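Local structure of benzoate transport porin BenP (Acinetobacter baumannii AB307-0294, 5DL8) at residues K27-N32 with A53-Y58; T47-Q52 with V94-L99; G199-D204 with F219-D224; D261-N266 with I288-Y293; N356-S361 with Y386-G391. The protein probably works as an outer-membrane porin of the OprD family, a calcium-binding beta-barrel thought to admit small solutes such as benzoate. All blocks are in the same frame, centred on the assembly; numbering follows the deposited sequence.

In the fold
The five contacts sample antiparallel strand pairs and adjoining loops around a porin barrel. Contact 1 and contact 2 share strand 47-65, and N32 OD1 lies 2.8 Å from W50 NE1 where they meet. Their centres are 18 Å apart. Contact 3 and contact 4 are also neighbours, with nearest atoms about 7 Å apart, whereas contact 1 and contact 4 stand on opposite sides of the chain's centre, 39 Å between centres. Calcium is bound within contact 5 and lies near contact 2: V388 and G391 of contact 5 bind one ion directly, and the T47 side chain of contact 2 is about 9 Å from a bound calcium ion. Contacts 1, 3 and 4 lie away from both calcium sites.

Contact 1: K27-N32 with A53-Y58; sequences KFTLKN and AASLFY
T29 and S55 face each other at the middle of this antiparallel pair, where T29 OG1 rests 3.4 Å from S55 CB. One water joins their hydroxyls, 2.8 Å from T29 OG1 and 2.9 Å from S55 OG. The torsions set up that bridge: OG1 of T29 lies between backbone N and carbonyl carbon (chi1 73°), while OG of S55 is anti to its carbonyl carbon. On the same face F57 turns a ring edge to K27 O and to T29 OG1. K27 runs alongside F57, pointing the same way, with CE 4.1 Å from F57 CD1. Its chain bends at chi3, and K27 NZ stays 5.6 Å from the centroid of the F57 ring, at most a weak cation-pi attraction.

The other face is apolar. The F28 ring approaches the backbone obliquely, with CD1 3.2 Å from S55 O, and has L56 CD1 at its edge. Further along, L30 CD2 packs on A54 CB at 3.9 Å.

Behind these side chains stand six backbone hydrogen bonds, two at each of the pairs K27/F57, T29/S55 and K31/A53. The straightest runs from T29 N to S55 O (172° at the hydrogen). Donors lie in the carbonyl planes at K27/F57 but above them at the other two pairs.

The segments make an angle of 163° and belong to a porin hairpin. Strand 394-406 pairs with the other edge of 27-32 through backbone bonds such as F28 with K405, and strand 72-87 flanks 53-58 through A54 with Y84 and L56 with V82.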
# COMPACT_ATOMS: atom_id res chain seq x y z
N LYS A 27 -12.41 15.41 3.63
CA LYS A 27 -10.96 15.65 3.50
C LYS A 27 -10.75 16.27 2.16
O LYS A 27 -11.15 15.67 1.19
CB LYS A 27 -10.20 14.34 3.62
CG LYS A 27 -8.72 14.50 3.93
CD LYS A 27 -7.86 13.25 4.28
CE LYS A 27 -8.28 11.97 3.55
NZ LYS A 27 -7.38 10.82 3.99
N PHE A 28 -10.15 17.45 2.13
CA PHE A 28 -9.71 18.12 0.92
C PHE A 28 -8.21 18.04 0.83
O PHE A 28 -7.51 18.40 1.77
CB PHE A 28 -10.09 19.62 0.94
CG PHE A 28 -9.66 20.33 -0.30
CD1 PHE A 28 -10.20 20.01 -1.51
CD2 PHE A 28 -8.69 21.29 -0.26
CE1 PHE A 28 -9.74 20.60 -2.70
CE2 PHE A 28 -8.26 21.93 -1.44
CZ PHE A 28 -8.77 21.59 -2.64
N THR A 29 -7.72 17.63 -0.33
CA THR A 29 -6.30 17.59 -0.57
C THR A 29 -5.88 18.25 -1.92
O THR A 29 -6.65 18.39 -2.83
CB THR A 29 -5.66 16.16 -0.54
OG1 THR A 29 -6.03 15.45 -1.70
CG2 THR A 29 -6.02 15.29 0.70
N LEU A 30 -4.59 18.58 -1.95
CA LEU A 30 -3.76 19.02 -3.03
C LEU A 30 -2.43 18.27 -2.95
O LEU A 30 -1.81 18.07 -1.89
CB LEU A 30 -3.49 20.56 -3.03
CG LEU A 30 -4.69 21.51 -3.04
CD1 LEU A 30 -4.28 22.92 -2.68
CD2 LEU A 30 -5.37 21.54 -4.36
N LYS A 31 -2.01 17.87 -4.13
CA LYS A 31 -0.72 17.25 -4.34
C LYS A 31 -0.02 17.75 -5.67
O LYS A 31 -0.48 17.46 -6.81
CB LYS A 31 -0.93 15.73 -4.45
CG LYS A 31 0.43 14.99 -4.31
CD LYS A 31 0.32 13.46 -4.37
CE LYS A 31 -0.07 12.90 -2.99
NZ LYS A 31 -0.29 11.37 -3.11
N ASN A 32 1.14 18.32 -5.49
CA ASN A 32 2.06 18.67 -6.54
C ASN A 32 3.11 17.60 -6.45
O ASN A 32 3.86 17.57 -5.47
CB ASN A 32 2.71 20.03 -6.27
CG ASN A 32 3.56 20.59 -7.47
OD1 ASN A 32 4.71 20.20 -7.74
ND2 ASN A 32 3.00 21.58 -8.14
N ALA A 53 -2.70 17.85 -8.52
CA ALA A 53 -3.97 17.18 -8.24
C ALA A 53 -4.76 17.93 -7.18
O ALA A 53 -4.18 18.67 -6.36
CB ALA A 53 -3.74 15.74 -7.77
N ALA A 54 -6.09 17.79 -7.26
CA ALA A 54 -7.05 18.24 -6.25
C ALA A 54 -8.06 17.07 -6.03
O ALA A 54 -8.44 16.41 -6.98
CB ALA A 54 -7.78 19.49 -6.65
N SER A 55 -8.41 16.85 -4.75
CA SER A 55 -9.26 15.76 -4.35
C SER A 55 -10.15 16.09 -3.19
O SER A 55 -9.79 16.91 -2.35
CB SER A 55 -8.43 14.55 -3.94
OG SER A 55 -7.58 14.10 -4.97
N LEU A 56 -11.28 15.41 -3.15
CA LEU A 56 -12.22 15.54 -2.06
C LEU A 56 -12.84 14.17 -1.66
O LEU A 56 -13.16 13.35 -2.54
CB LEU A 56 -13.32 16.51 -2.51
CG LEU A 56 -14.36 16.90 -1.45
CD1 LEU A 56 -13.65 17.57 -0.29
CD2 LEU A 56 -15.43 17.77 -2.07
N PHE A 57 -12.88 13.92 -0.36
CA PHE A 57 -13.34 12.65 0.24
C PHE A 57 -14.40 12.97 1.33
O PHE A 57 -14.23 13.85 2.19
CB PHE A 57 -12.20 11.82 0.90
CG PHE A 57 -11.06 11.56 -0.02
CD1 PHE A 57 -10.01 12.48 -0.13
CD2 PHE A 57 -11.05 10.45 -0.85
CE1 PHE A 57 -8.96 12.27 -1.01
CE2 PHE A 57 -10.00 10.21 -1.72
CZ PHE A 57 -8.98 11.14 -1.84
N TYR A 58 -15.50 12.25 1.25
CA TYR A 58 -16.61 12.44 2.12
C TYR A 58 -16.99 11.10 2.74
O TYR A 58 -17.10 10.06 2.02
CB TYR A 58 -17.76 13.00 1.34
CG TYR A 58 -19.05 13.02 2.15
CD1 TYR A 58 -19.26 13.97 3.18
CD2 TYR A 58 -20.08 12.08 1.88
CE1 TYR A 58 -20.45 13.96 3.90
CE2 TYR A 58 -21.26 12.11 2.57
CZ TYR A 58 -21.43 13.04 3.56
OH TYR A 58 -22.58 12.97 4.22
O HOH W 1 -5.17 15.65 -4.40

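Contact 2: T47-Q52 with V94-L99; sequences TGSWSQ and VADTVL
D96 reaches from a loop to strand 47-65, its CB resting 3.5 Å from G48 CA. CG occupies the crowded position between backbone N and carbonyl carbon; this chi1 of 69° puts the carboxylate between strand and loop, and its two oxygens then bond in different directions. OD2 crosses to the strand and accepts the hydroxyl of S49 at 2.7 Å from S49 OG, approached nearly along the C-O axis. OD1 turns back to its own loop and takes two amides: L99 N at 2.9 Å from D96 OD1, almost straight at 178° and on the syn lone pair, and V98 N at 2.8 Å from D96 OD1, arriving from well above the carboxylate plane. Three donors thus hold this buried group and fix its rotation.

L99 CD1 packs beside the S49 bond, 3.6 Å from S49 OG. Separately, T47 CG2 meets V94 CG1 at 3.7 Å, the two side chains crossing at about a right angle. Waters bridge T47 OG1 to D96 O and G48 N to V94 O.

The bonds of D96 OD1 make an Asx turn (V98 N) and an Asx motif (L99 N), which fold the loop and position the carboxylate; S49 then links it to a porin barrel strand, near the calcium-binding residues F39 and D46.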
# COMPACT_ATOMS: atom_id res chain seq x y z
N THR A 47 11.83 7.66 -16.91
CA THR A 47 10.41 7.85 -16.80
C THR A 47 10.08 8.81 -15.68
O THR A 47 10.91 9.15 -14.81
CB THR A 47 9.75 6.51 -16.49
OG1 THR A 47 10.12 6.11 -15.14
CG2 THR A 47 10.17 5.45 -17.54
N GLY A 48 8.81 9.18 -15.68
CA GLY A 48 8.20 9.95 -14.64
C GLY A 48 7.25 11.02 -15.21
O GLY A 48 6.99 11.02 -16.40
N SER A 49 6.77 11.90 -14.30
CA SER A 49 5.98 13.11 -14.59
C SER A 49 6.02 14.10 -13.37
O SER A 49 6.49 13.76 -12.23
CB SER A 49 4.51 12.70 -14.80
OG SER A 49 4.04 11.94 -13.65
N TRP A 50 5.43 15.25 -13.68
CA TRP A 50 5.16 16.37 -12.83
C TRP A 50 3.69 16.53 -13.03
O TRP A 50 3.21 16.72 -14.19
CB TRP A 50 5.90 17.70 -13.30
CG TRP A 50 5.81 18.80 -12.29
CD1 TRP A 50 5.78 18.65 -10.91
CD2 TRP A 50 5.67 20.19 -12.54
NE1 TRP A 50 5.66 19.85 -10.31
CE2 TRP A 50 5.58 20.82 -11.29
CE3 TRP A 50 5.62 20.96 -13.71
CZ2 TRP A 50 5.47 22.19 -11.14
CZ3 TRP A 50 5.45 22.36 -13.60
CH2 TRP A 50 5.36 22.96 -12.29
N SER A 51 2.98 16.53 -11.91
CA SER A 51 1.53 16.70 -11.92
C SER A 51 1.00 17.49 -10.74
O SER A 51 1.68 17.50 -9.68
CB SER A 51 0.81 15.35 -12.07
OG SER A 51 1.16 14.45 -11.05
N GLN A 52 -0.16 18.13 -10.95
CA GLN A 52 -0.92 18.80 -9.87
C GLN A 52 -2.29 18.17 -9.77
O GLN A 52 -2.93 17.97 -10.82
CB GLN A 52 -1.10 20.30 -10.13
CG GLN A 52 -1.91 21.03 -9.10
CD GLN A 52 -1.16 21.07 -7.75
OE1 GLN A 52 0.02 21.44 -7.68
NE2 GLN A 52 -1.82 20.66 -6.70
N VAL A 94 6.41 7.40 -22.64
CA VAL A 94 6.67 6.13 -21.99
C VAL A 94 5.92 6.14 -20.67
O VAL A 94 5.78 7.17 -20.05
CB VAL A 94 8.23 5.91 -21.77
CG1 VAL A 94 8.81 6.84 -20.74
CG2 VAL A 94 8.59 4.49 -21.31
N ALA A 95 5.53 4.93 -20.21
CA ALA A 95 4.87 4.75 -18.96
C ALA A 95 5.70 5.22 -17.81
O ALA A 95 6.81 4.99 -17.74
CB ALA A 95 4.44 3.32 -18.76
N ASP A 96 5.07 5.85 -16.88
CA ASP A 96 5.65 6.21 -15.57
C ASP A 96 5.15 5.46 -14.34
O ASP A 96 5.74 5.58 -13.27
CB ASP A 96 5.59 7.81 -15.39
CG ASP A 96 4.19 8.36 -15.21
OD1 ASP A 96 3.15 7.60 -15.23
OD2 ASP A 96 4.16 9.59 -14.98
N THR A 97 4.02 4.79 -14.47
CA THR A 97 3.35 4.15 -13.33
C THR A 97 2.71 5.07 -12.35
O THR A 97 2.33 4.57 -11.22
CB THR A 97 4.22 3.10 -12.47
OG1 THR A 97 4.99 3.84 -11.55
CG2 THR A 97 5.18 2.18 -13.37
N VAL A 98 2.53 6.34 -12.77
CA VAL A 98 1.92 7.39 -11.95
C VAL A 98 0.61 7.79 -12.50
O VAL A 98 -0.40 7.95 -11.76
CB VAL A 98 2.82 8.67 -11.83
CG1 VAL A 98 2.20 9.64 -10.83
CG2 VAL A 98 4.20 8.26 -11.31
N LEU A 99 0.65 8.06 -13.81
CA LEU A 99 -0.50 8.54 -14.55
C LEU A 99 -0.80 7.50 -15.59
O LEU A 99 0.06 6.73 -15.93
CB LEU A 99 -0.26 9.92 -15.29
CG LEU A 99 0.47 11.03 -14.50
CD1 LEU A 99 0.92 12.22 -15.45
CD2 LEU A 99 -0.31 11.57 -13.29
O HOH W 2 8.10 6.87 -13.00
O HOH W 3 7.28 8.59 -18.00

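Contact 3: G199-D204 with F219-D224; sequences GLNYID and FGNLED
Strands 200-210 and 213-222 form an antiparallel beta hairpin in the barrel wall, their short segments 177° apart in direction. Backbone bonding comes first. The pair I203/F219 exchanges two hydrogen bonds, as does N201/N221, where N221 N reaches N201 O at 2.7 Å and at 174°, nearly along the C=O axis. At the open end E223 N donates to G199 O, 2.7 Å away and again almost in line with the carbonyl. At the non-hydrogen-bonded pairs CA-H...O contacts fill in, the shortest between Y202 CA and F219 O at 3.1 Å.

Apolar packing lies on both faces. Beside the non-hydrogen-bonded pair L200/L222, L200 CB meets L222 CD1 at 3.9 Å, and L200 CD1 also rests against the backbone of N221 and G220. On the other face I203 CG2 touches F219 CB at 4.1 Å, the two side chains crossing at about a right angle. The Y202 ring leads away from this pairing, and its OH binds E168.

Side-chain polar bonds cluster near the hairpin's open end. R171, from strand 165-176, makes a salt bridge with E223 OE2 and a hydrogen bond to N201 OD1, while N221 ND2 is held by N227. N201 and N221 lie side by side with amide planes 35° apart. Both acceptors of N201 ND2 sit in or close to its amide plane: N221 OD1 at 3.0 Å, and E223 OE2, also at 3.0 Å, which receives the N-H on its anti lone pair.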
# COMPACT_ATOMS: atom_id res chain seq x y z
N GLY A 199 -12.95 -12.26 -9.32
CA GLY A 199 -13.02 -11.60 -8.01
C GLY A 199 -12.10 -12.16 -6.96
O GLY A 199 -11.60 -13.28 -7.09
N LEU A 200 -11.93 -11.35 -5.90
CA LEU A 200 -11.19 -11.67 -4.72
C LEU A 200 -12.18 -11.87 -3.59
O LEU A 200 -12.88 -10.94 -3.22
CB LEU A 200 -10.25 -10.48 -4.38
CG LEU A 200 -9.53 -10.58 -3.08
CD1 LEU A 200 -8.66 -11.83 -3.02
CD2 LEU A 200 -8.62 -9.38 -2.87
N ASN A 201 -12.19 -13.07 -3.01
CA ASN A 201 -13.02 -13.41 -1.83
C ASN A 201 -12.04 -13.55 -0.69
O ASN A 201 -11.04 -14.28 -0.80
CB ASN A 201 -13.77 -14.76 -2.05
CG ASN A 201 -14.49 -14.81 -3.40
OD1 ASN A 201 -15.40 -14.04 -3.66
ND2 ASN A 201 -14.09 -15.75 -4.25
N TYR A 202 -12.27 -12.81 0.36
CA TYR A 202 -11.28 -12.78 1.46
C TYR A 202 -11.90 -12.88 2.86
O TYR A 202 -13.05 -12.55 3.05
CB TYR A 202 -10.35 -11.51 1.35
CG TYR A 202 -10.98 -10.23 1.77
CD1 TYR A 202 -10.85 -9.76 3.09
CD2 TYR A 202 -11.64 -9.43 0.85
CE1 TYR A 202 -11.41 -8.57 3.49
CE2 TYR A 202 -12.23 -8.24 1.29
CZ TYR A 202 -12.12 -7.81 2.58
OH TYR A 202 -12.70 -6.59 2.96
N ILE A 203 -11.09 -13.29 3.82
CA ILE A 203 -11.37 -13.18 5.30
C ILE A 203 -10.13 -12.66 5.99
O ILE A 203 -8.98 -13.04 5.61
CB ILE A 203 -12.01 -14.46 5.92
CG1 ILE A 203 -12.02 -14.49 7.48
CG2 ILE A 203 -11.31 -15.68 5.42
CD1 ILE A 203 -13.18 -15.32 8.05
N ASP A 204 -10.32 -11.71 6.93
CA ASP A 204 -9.22 -11.23 7.72
C ASP A 204 -9.65 -11.24 9.16
O ASP A 204 -10.69 -10.78 9.42
CB ASP A 204 -8.89 -9.82 7.28
CG ASP A 204 -7.75 -9.23 8.01
OD1 ASP A 204 -6.61 -9.56 7.64
OD2 ASP A 204 -8.00 -8.40 8.92
N PHE A 219 -6.96 -14.68 4.62
CA PHE A 219 -7.07 -15.61 3.49
C PHE A 219 -7.73 -14.87 2.33
O PHE A 219 -8.77 -14.19 2.49
CB PHE A 219 -7.80 -16.92 3.77
CG PHE A 219 -8.00 -17.81 2.51
CD1 PHE A 219 -6.93 -18.47 1.90
CD2 PHE A 219 -9.25 -17.96 1.92
CE1 PHE A 219 -7.11 -19.32 0.75
CE2 PHE A 219 -9.41 -18.80 0.77
CZ PHE A 219 -8.32 -19.48 0.21
N GLY A 220 -7.06 -14.98 1.18
CA GLY A 220 -7.60 -14.37 -0.05
C GLY A 220 -7.67 -15.35 -1.22
O GLY A 220 -6.65 -15.92 -1.60
N ASN A 221 -8.86 -15.50 -1.78
CA ASN A 221 -9.08 -16.40 -2.94
C ASN A 221 -9.22 -15.45 -4.12
O ASN A 221 -10.27 -14.82 -4.33
CB ASN A 221 -10.29 -17.37 -2.72
CG ASN A 221 -10.83 -17.98 -4.00
OD1 ASN A 221 -11.98 -17.92 -4.22
ND2 ASN A 221 -10.02 -18.50 -4.82
N LEU A 222 -8.14 -15.31 -4.86
CA LEU A 222 -8.19 -14.47 -6.04
C LEU A 222 -8.63 -15.35 -7.23
O LEU A 222 -7.84 -16.01 -7.74
CB LEU A 222 -6.80 -13.73 -6.20
CG LEU A 222 -6.66 -12.64 -7.22
CD1 LEU A 222 -7.67 -11.52 -7.16
CD2 LEU A 222 -5.24 -12.12 -7.16
N GLU A 223 -9.91 -15.40 -7.55
CA GLU A 223 -10.41 -16.47 -8.45
C GLU A 223 -9.62 -16.62 -9.74
O GLU A 223 -9.36 -15.60 -10.40
CB GLU A 223 -11.87 -16.29 -8.77
CG GLU A 223 -12.81 -16.43 -7.58
CD GLU A 223 -14.27 -16.20 -7.94
OE1 GLU A 223 -14.61 -16.22 -9.15
OE2 GLU A 223 -15.09 -15.96 -7.04
N ASP A 224 -9.19 -17.85 -10.07
CA ASP A 224 -8.50 -18.27 -11.38
C ASP A 224 -7.06 -17.80 -11.46
O ASP A 224 -6.38 -18.02 -12.44
CB ASP A 224 -9.20 -17.72 -12.66
CG ASP A 224 -10.77 -17.61 -12.54
OD1 ASP A 224 -11.30 -18.74 -12.48
OD2 ASP A 224 -11.42 -16.41 -12.53

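Contact 4: D261-N266 with I288-Y293; sequences DIDAEN and IGESAY
This is a strand-to-loop contact: the chain leaving strand 278-288 stays beside the beginning of strand 263-275 before entering the long connection to strand 319-328. Regular antiparallel pairing persists only at E265/I288, where two backbone hydrogen bonds form, the shorter joining E265 N to I288 O at 2.7 Å. Beyond it the register slips by one residue, so that A264 lies nearest G289 but D263 nearest S291.

D263 anchors the slipped portion with three groups. Its O accepts S291 N, its N donates to S291 OG at 3.1 Å, and its OD2 takes E290 N at 3.0 Å from above the carboxylate plane (N-H...O angle 166°). S291 OG in turn donates to A292 O, 2.8 Å away, which makes it a relay between the strand and the loop. E290 OE1 comes within 4.2 Å of D263 OD2; such like charges might raise either group's proton affinity, though for D263 a long, weak ion pair with K254 would partly offset this.

Farther along, the Y293 ring turns back to the strand, CD1 lying 3.9 Å from N266 CB and 4.0 Å from A264 CB, while its OH binds K228. A strand passing into a loop still bonded to its neighbour is consistent with the loop-bearing rim of a porin barrel.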
# COMPACT_ATOMS: atom_id res chain seq x y z
N ASP A 261 1.32 -22.01 -12.12
CA ASP A 261 2.50 -22.44 -11.30
C ASP A 261 3.08 -21.22 -10.40
O ASP A 261 4.20 -20.61 -10.61
CB ASP A 261 3.57 -23.15 -12.21
CG ASP A 261 3.04 -24.50 -12.86
OD1 ASP A 261 1.86 -24.89 -12.71
OD2 ASP A 261 3.82 -25.23 -13.48
N ILE A 262 2.20 -20.76 -9.54
CA ILE A 262 2.56 -19.94 -8.40
C ILE A 262 2.82 -20.96 -7.25
O ILE A 262 2.02 -21.85 -7.00
CB ILE A 262 1.49 -18.90 -8.18
CG1 ILE A 262 1.52 -17.83 -9.35
CG2 ILE A 262 1.64 -18.30 -6.84
CD1 ILE A 262 0.32 -16.84 -9.44
N ASP A 263 4.05 -20.94 -6.72
CA ASP A 263 4.50 -21.78 -5.62
C ASP A 263 5.53 -20.95 -4.78
O ASP A 263 6.78 -21.03 -5.00
CB ASP A 263 5.19 -22.95 -6.18
CG ASP A 263 5.71 -23.87 -5.07
OD1 ASP A 263 4.94 -24.15 -4.15
OD2 ASP A 263 6.86 -24.32 -5.17
N ALA A 264 5.06 -20.16 -3.85
CA ALA A 264 5.98 -19.38 -3.03
C ALA A 264 5.57 -19.13 -1.60
O ALA A 264 4.40 -18.81 -1.30
CB ALA A 264 6.25 -18.01 -3.71
N GLU A 265 6.58 -19.16 -0.75
CA GLU A 265 6.42 -18.71 0.69
C GLU A 265 7.31 -17.47 0.89
O GLU A 265 8.45 -17.41 0.31
CB GLU A 265 6.90 -19.75 1.69
CG GLU A 265 6.08 -20.99 1.67
CD GLU A 265 6.66 -22.03 2.66
OE1 GLU A 265 7.76 -22.58 2.34
OE2 GLU A 265 6.08 -22.18 3.79
N ASN A 266 6.86 -16.57 1.74
CA ASN A 266 7.69 -15.37 2.15
C ASN A 266 7.70 -15.27 3.65
O ASN A 266 6.67 -15.10 4.33
CB ASN A 266 7.24 -14.11 1.41
CG ASN A 266 7.84 -12.81 1.97
OD1 ASN A 266 8.43 -12.77 3.00
ND2 ASN A 266 7.60 -11.73 1.29
N ILE A 288 10.71 -18.62 -0.69
CA ILE A 288 10.93 -20.13 -0.77
C ILE A 288 9.95 -20.79 -1.71
O ILE A 288 8.77 -20.42 -1.73
CB ILE A 288 10.85 -20.84 0.62
CG1 ILE A 288 11.59 -20.04 1.71
CG2 ILE A 288 11.50 -22.28 0.55
CD1 ILE A 288 11.22 -20.35 3.12
N GLY A 289 10.45 -21.73 -2.51
CA GLY A 289 9.60 -22.38 -3.46
C GLY A 289 10.12 -22.24 -4.86
O GLY A 289 11.24 -21.75 -5.09
N GLU A 290 9.34 -22.76 -5.78
CA GLU A 290 9.70 -22.80 -7.13
C GLU A 290 9.27 -21.54 -7.95
O GLU A 290 9.47 -21.56 -9.17
CB GLU A 290 9.13 -24.11 -7.77
CG GLU A 290 9.86 -25.30 -7.23
CD GLU A 290 9.33 -26.68 -7.81
OE1 GLU A 290 8.18 -26.73 -8.29
OE2 GLU A 290 10.15 -27.63 -7.77
N SER A 291 8.70 -20.50 -7.33
CA SER A 291 8.40 -19.28 -8.06
C SER A 291 8.81 -18.07 -7.21
O SER A 291 9.07 -18.16 -6.00
CB SER A 291 6.95 -19.20 -8.50
OG SER A 291 6.10 -18.72 -7.44
N ALA A 292 8.97 -16.92 -7.92
CA ALA A 292 8.92 -15.59 -7.27
C ALA A 292 7.57 -15.42 -6.51
O ALA A 292 6.53 -16.06 -6.85
CB ALA A 292 9.06 -14.47 -8.35
N TYR A 293 7.59 -14.56 -5.48
CA TYR A 293 6.39 -14.19 -4.76
C TYR A 293 5.52 -13.29 -5.68
O TYR A 293 5.99 -12.33 -6.14
CB TYR A 293 6.67 -13.52 -3.39
CG TYR A 293 5.41 -13.55 -2.58
CD1 TYR A 293 5.11 -14.66 -1.84
CD2 TYR A 293 4.47 -12.55 -2.65
CE1 TYR A 293 3.94 -14.77 -1.16
CE2 TYR A 293 3.25 -12.66 -1.99
CZ TYR A 293 2.99 -13.78 -1.26
OH TYR A 293 1.81 -14.03 -0.57

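Contact 5: N356-S361 with Y386-G391; sequences NHETES and YNVKHG. With CA (calcium ion), chain H.
The H357 ring takes K389 CB over one face, 4.2 Å from the ring centroid and 14° off the normal, a CH-pi contact at the end of the antiparallel hairpin of strands 355-368 and 377-388. The Y386 ring has the E358 carboxyl carbon in plane at its edge, ring and carboxylate planes being 68° apart. Here Y386 OH donates to E358 OE2 over a very short 2.5 Å, on the anti lone pair. A salt bridge from E358 OE1 to K315 would favour the charged carboxylate, while nearby E318 would oppose it. The edge of the H390 ring faces N356 OD1.

Paired backbone bonds at T359/N387 hold the regular part, and K389 N adds one to H357 O, nearly along the C=O axis. Past the strand both ends of the N356 amide bond the backbone of H390. OD1 accepts H390 N at 3.0 Å, almost straight at 171°, and also the N-H of H357, while ND2 donates to a lone pair of H390 O. V388 CG2 packs against this amide, 3.5 Å from N356 OD1.

H390 lies between two calcium ligands, so these bonds probably steady that turn. D393 completes the site, where the ion is bound by V388 O at 2.8 Å and by G391 O at 2.6 Å.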
# COMPACT_ATOMS: atom_id res chain seq x y z
N ASN A 356 22.74 -13.67 -8.93
CA ASN A 356 22.55 -12.24 -8.91
C ASN A 356 22.52 -11.69 -7.50
O ASN A 356 22.29 -12.40 -6.57
CB ASN A 356 21.26 -11.91 -9.70
CG ASN A 356 21.28 -10.58 -10.38
OD1 ASN A 356 22.21 -9.84 -10.25
ND2 ASN A 356 20.21 -10.26 -11.08
N HIS A 357 22.69 -10.36 -7.38
CA HIS A 357 22.53 -9.68 -6.14
C HIS A 357 22.14 -8.27 -6.38
O HIS A 357 22.47 -7.68 -7.45
CB HIS A 357 23.81 -9.87 -5.26
CG HIS A 357 25.09 -9.28 -5.79
ND1 HIS A 357 25.41 -7.94 -5.68
CD2 HIS A 357 26.18 -9.86 -6.34
CE1 HIS A 357 26.61 -7.70 -6.20
NE2 HIS A 357 27.10 -8.86 -6.58
N GLU A 358 21.47 -7.65 -5.40
CA GLU A 358 20.99 -6.26 -5.64
C GLU A 358 20.88 -5.48 -4.34
O GLU A 358 20.79 -6.08 -3.26
CB GLU A 358 19.64 -6.29 -6.38
CG GLU A 358 18.59 -6.95 -5.51
CD GLU A 358 17.26 -7.28 -6.18
OE1 GLU A 358 16.35 -7.85 -5.44
OE2 GLU A 358 17.11 -6.94 -7.41
N THR A 359 20.91 -4.17 -4.43
CA THR A 359 20.81 -3.30 -3.28
C THR A 359 19.83 -2.21 -3.55
O THR A 359 19.72 -1.73 -4.69
CB THR A 359 22.18 -2.64 -2.82
OG1 THR A 359 22.74 -1.83 -3.86
CG2 THR A 359 23.18 -3.66 -2.41
N GLU A 360 19.13 -1.75 -2.52
CA GLU A 360 18.24 -0.57 -2.66
C GLU A 360 18.38 0.31 -1.41
O GLU A 360 18.24 -0.19 -0.30
CB GLU A 360 16.79 -0.96 -2.79
CG GLU A 360 15.86 0.25 -3.13
CD GLU A 360 14.36 -0.06 -3.17
OE1 GLU A 360 13.94 -0.94 -3.98
OE2 GLU A 360 13.61 0.59 -2.40
N SER A 361 18.69 1.58 -1.60
CA SER A 361 18.71 2.57 -0.53
C SER A 361 17.53 3.53 -0.74
O SER A 361 17.09 3.75 -1.86
CB SER A 361 20.11 3.25 -0.43
OG SER A 361 20.40 3.92 -1.63
N TYR A 386 18.80 2.07 -6.67
CA TYR A 386 18.77 0.64 -6.92
C TYR A 386 19.96 0.25 -7.73
O TYR A 386 20.23 0.81 -8.76
CB TYR A 386 17.48 0.27 -7.66
CG TYR A 386 17.39 -1.20 -8.10
CD1 TYR A 386 17.17 -2.23 -7.15
CD2 TYR A 386 17.58 -1.58 -9.44
CE1 TYR A 386 17.10 -3.57 -7.52
CE2 TYR A 386 17.53 -2.93 -9.81
CZ TYR A 386 17.28 -3.92 -8.84
OH TYR A 386 17.20 -5.23 -9.18
N ASN A 387 20.62 -0.82 -7.33
CA ASN A 387 21.68 -1.43 -8.14
C ASN A 387 21.62 -2.97 -8.11
O ASN A 387 21.38 -3.57 -7.10
CB ASN A 387 23.09 -0.98 -7.69
CG ASN A 387 23.31 0.56 -7.77
OD1 ASN A 387 23.93 1.08 -8.72
ND2 ASN A 387 22.89 1.26 -6.76
N VAL A 388 22.06 -3.58 -9.20
CA VAL A 388 21.91 -5.01 -9.43
C VAL A 388 23.06 -5.47 -10.28
O VAL A 388 23.42 -4.76 -11.22
CB VAL A 388 20.50 -5.37 -10.03
CG1 VAL A 388 20.17 -4.66 -11.39
CG2 VAL A 388 20.34 -6.89 -10.16
N LYS A 389 23.63 -6.66 -10.01
CA LYS A 389 24.70 -7.12 -10.90
C LYS A 389 24.25 -7.44 -12.38
O LYS A 389 24.91 -7.01 -13.36
CB LYS A 389 25.36 -8.33 -10.29
CG LYS A 389 26.64 -8.78 -10.97
CD LYS A 389 27.11 -10.14 -10.41
CE LYS A 389 28.48 -10.49 -11.02
NZ LYS A 389 28.94 -11.76 -10.44
N HIS A 390 23.16 -8.18 -12.54
CA HIS A 390 22.48 -8.32 -13.86
C HIS A 390 21.09 -7.67 -13.88
O HIS A 390 20.14 -8.15 -13.21
CB HIS A 390 22.40 -9.80 -14.23
CG HIS A 390 23.73 -10.46 -14.26
ND1 HIS A 390 24.25 -11.14 -13.19
CD2 HIS A 390 24.66 -10.53 -15.23
CE1 HIS A 390 25.44 -11.62 -13.50
NE2 HIS A 390 25.72 -11.25 -14.73
N GLY A 391 20.95 -6.60 -14.62
CA GLY A 391 19.75 -5.81 -14.65
C GLY A 391 20.09 -4.32 -14.76
O GLY A 391 21.28 -3.86 -14.99
CA CA H . 23.46 -3.38 -13.60